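PDB 6FWY: B-type Cna protein from Enterococcus faecium, which is of unknown function but carries a thioester domain, of a kind thought to attach bacterial surface proteins covalently to host targets. Local coordinates for residues V6-F14 and S242-D250. Sequence-based numbering, arbitrary orientation.
Sequences VTKPTSAKF and STTNPFTFD
Pro-9 stands edge-on over one face of Phe-247, with CG beside CD; Pro-9 CD sits 3.7 Å from the centroid of the Phe-247 ring, 2° off the ring normal, a CH-pi contact in which the slightly positive CH groups beside the proline nitrogen meet the pi cloud. The same ring takes Val-6 at its edge, in plane, where Val-6 CG1 comes within 3.8 Å of Phe-247 CZ. That branch stands anti to the backbone N (chi1 177°), which carries it to the far end of the phenylalanine. Lys-8 runs past at about a right angle, Lys-8 CD near Phe-247 CE1; the chain bends at chi2 and chi4, returning Lys-8 NZ to Val-6 O in a 2.9 Å hydrogen bond, so the methylenes serve the apolar surface while Lys-8 as a whole remains exposed.

Two residues further along the strand, Phe-249 repeats the theme. It takes the same rotamer as Phe-247, and both rings rise from the same side of the strand. Ala-12 CB sits over the centre of the Phe-249 ring, 3.6 Å from its centroid, a second CH-pi contact; a small methyl suits a place where the backbones come this close. Pro-9 CG touches Phe-249 CZ at 4.0 Å, bridging the two aromatics, and Phe-14 presents its edge to Phe-249 CD2, crossing at about a right angle.

No hydrogen bond joins the two segments. Strand 67-73 pairs with both, Leu-68 and Tyr-70 bonding to the backbones of Ala-12 and Thr-10, while the axes of 11-14 and 242-250 cross at 79°. This is near-orthogonal packing of strands within one antiparallel sheet, with Phe-247 and Phe-249, alternate residues of one strand, pointing toward 6-14.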
# COMPACT_ATOMS: atom_id res chain seq x y z
N VAL A 6 4.84 -3.88 -8.40
CA VAL A 6 4.72 -2.53 -7.85
C VAL A 6 5.90 -1.71 -8.36
O VAL A 6 7.05 -2.13 -8.24
CB VAL A 6 4.71 -2.56 -6.31
CG1 VAL A 6 4.65 -1.15 -5.70
CG2 VAL A 6 3.52 -3.40 -5.82
N THR A 7 5.61 -0.53 -8.92
CA THR A 7 6.66 0.38 -9.36
C THR A 7 7.28 1.02 -8.12
O THR A 7 6.57 1.52 -7.25
CB THR A 7 6.10 1.46 -10.31
OG1 THR A 7 5.55 0.83 -11.47
CG2 THR A 7 7.18 2.45 -10.76
N LYS A 8 8.60 0.97 -8.03
CA LYS A 8 9.29 1.45 -6.84
C LYS A 8 9.60 2.94 -6.97
O LYS A 8 9.96 3.40 -8.05
CB LYS A 8 10.57 0.65 -6.60
CG LYS A 8 10.35 -0.86 -6.45
CD LYS A 8 9.32 -1.22 -5.38
CE LYS A 8 9.22 -2.71 -5.11
NZ LYS A 8 8.75 -3.46 -6.30
N PRO A 9 9.43 3.70 -5.88
CA PRO A 9 9.99 5.05 -5.88
C PRO A 9 11.51 4.99 -5.91
O PRO A 9 12.07 3.97 -5.58
CB PRO A 9 9.47 5.68 -4.59
CG PRO A 9 9.01 4.57 -3.75
CD PRO A 9 8.86 3.35 -4.58
N THR A 10 12.14 6.06 -6.35
CA THR A 10 13.60 6.15 -6.40
C THR A 10 14.23 6.99 -5.28
O THR A 10 15.42 6.78 -4.98
CB THR A 10 14.08 6.71 -7.75
OG1 THR A 10 13.47 7.99 -7.96
CG2 THR A 10 13.73 5.74 -8.88
N SER A 11 13.50 7.95 -4.72
CA SER A 11 13.98 8.78 -3.60
C SER A 11 12.85 9.53 -2.92
O SER A 11 11.73 9.57 -3.41
CB SER A 11 15.03 9.78 -4.05
OG SER A 11 14.43 10.82 -4.82
N ALA A 12 13.17 10.10 -1.77
CA ALA A 12 12.21 10.84 -0.94
C ALA A 12 12.96 11.94 -0.19
O ALA A 12 14.13 11.81 0.14
CB ALA A 12 11.49 9.92 0.04
N LYS A 13 12.25 13.04 0.04
CA LYS A 13 12.77 14.23 0.71
C LYS A 13 11.85 14.48 1.89
O LYS A 13 10.62 14.53 1.74
CB LYS A 13 12.71 15.44 -0.24
CG LYS A 13 12.85 16.81 0.41
CD LYS A 13 14.26 17.40 0.34
CE LYS A 13 14.23 18.93 0.41
NZ LYS A 13 15.56 19.44 0.83
N PHE A 14 12.46 14.68 3.06
CA PHE A 14 11.71 14.82 4.30
C PHE A 14 11.91 16.19 4.92
O PHE A 14 12.97 16.81 4.79
CB PHE A 14 12.10 13.72 5.28
CG PHE A 14 11.81 12.34 4.78
CD1 PHE A 14 10.52 11.79 4.89
CD2 PHE A 14 12.81 11.57 4.20
CE1 PHE A 14 10.26 10.51 4.44
CE2 PHE A 14 12.55 10.29 3.73
CZ PHE A 14 11.26 9.77 3.85
N SER A 242 -3.42 2.48 -9.18
CA SER A 242 -2.77 3.33 -8.22
C SER A 242 -2.78 2.56 -6.90
O SER A 242 -3.80 1.95 -6.56
CB SER A 242 -3.57 4.61 -8.10
OG SER A 242 -2.88 5.54 -7.34
N THR A 243 -1.66 2.55 -6.19
CA THR A 243 -1.57 1.87 -4.90
C THR A 243 -0.67 2.68 -3.96
O THR A 243 0.33 3.26 -4.39
CB THR A 243 -1.07 0.41 -5.08
OG1 THR A 243 -1.28 -0.35 -3.87
CG2 THR A 243 0.45 0.33 -5.49
N THR A 244 -1.06 2.75 -2.69
CA THR A 244 -0.28 3.46 -1.65
C THR A 244 0.30 2.43 -0.67
O THR A 244 -0.44 1.83 0.13
CB THR A 244 -1.14 4.56 -0.98
OG1 THR A 244 -1.58 5.49 -1.99
CG2 THR A 244 -0.37 5.34 0.06
N ASN A 245 1.61 2.20 -0.78
CA ASN A 245 2.35 1.16 -0.02
C ASN A 245 3.52 1.79 0.78
O ASN A 245 3.98 2.87 0.43
CB ASN A 245 2.95 0.11 -0.98
CG ASN A 245 1.90 -0.56 -1.88
OD1 ASN A 245 0.72 -0.23 -1.84
ND2 ASN A 245 2.34 -1.49 -2.68
N PRO A 246 3.98 1.11 1.84
CA PRO A 246 5.10 1.65 2.60
C PRO A 246 6.43 1.32 1.97
O PRO A 246 6.65 0.18 1.57
CB PRO A 246 4.97 0.95 3.96
CG PRO A 246 4.37 -0.36 3.62
CD PRO A 246 3.42 -0.09 2.48
N PHE A 247 7.32 2.31 1.91
CA PHE A 247 8.68 2.12 1.38
C PHE A 247 9.72 2.70 2.34
O PHE A 247 9.46 3.67 3.04
CB PHE A 247 8.80 2.75 -0.01
CG PHE A 247 7.89 2.13 -1.02
CD1 PHE A 247 8.19 0.91 -1.62
CD2 PHE A 247 6.71 2.76 -1.36
CE1 PHE A 247 7.34 0.34 -2.54
CE2 PHE A 247 5.84 2.21 -2.32
CZ PHE A 247 6.15 0.99 -2.91
N THR A 248 10.90 2.09 2.34
CA THR A 248 12.00 2.52 3.19
C THR A 248 13.05 3.22 2.36
O THR A 248 13.28 2.86 1.19
CB THR A 248 12.68 1.34 3.89
OG1 THR A 248 13.23 0.46 2.90
CG2 THR A 248 11.66 0.58 4.76
N PHE A 249 13.69 4.21 2.98
CA PHE A 249 14.71 5.02 2.36
C PHE A 249 16.02 5.08 3.16
O PHE A 249 16.01 5.03 4.38
CB PHE A 249 14.16 6.41 2.09
CG PHE A 249 13.04 6.41 1.10
CD1 PHE A 249 13.29 6.37 -0.27
CD2 PHE A 249 11.73 6.34 1.54
CE1 PHE A 249 12.26 6.34 -1.18
CE2 PHE A 249 10.68 6.28 0.63
CZ PHE A 249 10.96 6.29 -0.74
N ASP A 250 17.11 5.23 2.43
CA ASP A 250 18.45 5.02 2.94
C ASP A 250 19.06 6.30 3.51
O ASP A 250 19.36 7.21 2.78
CB ASP A 250 19.31 4.42 1.83
CG ASP A 250 20.71 3.98 2.27
OD1 ASP A 250 21.15 4.20 3.41
OD2 ASP A 250 21.40 3.45 1.39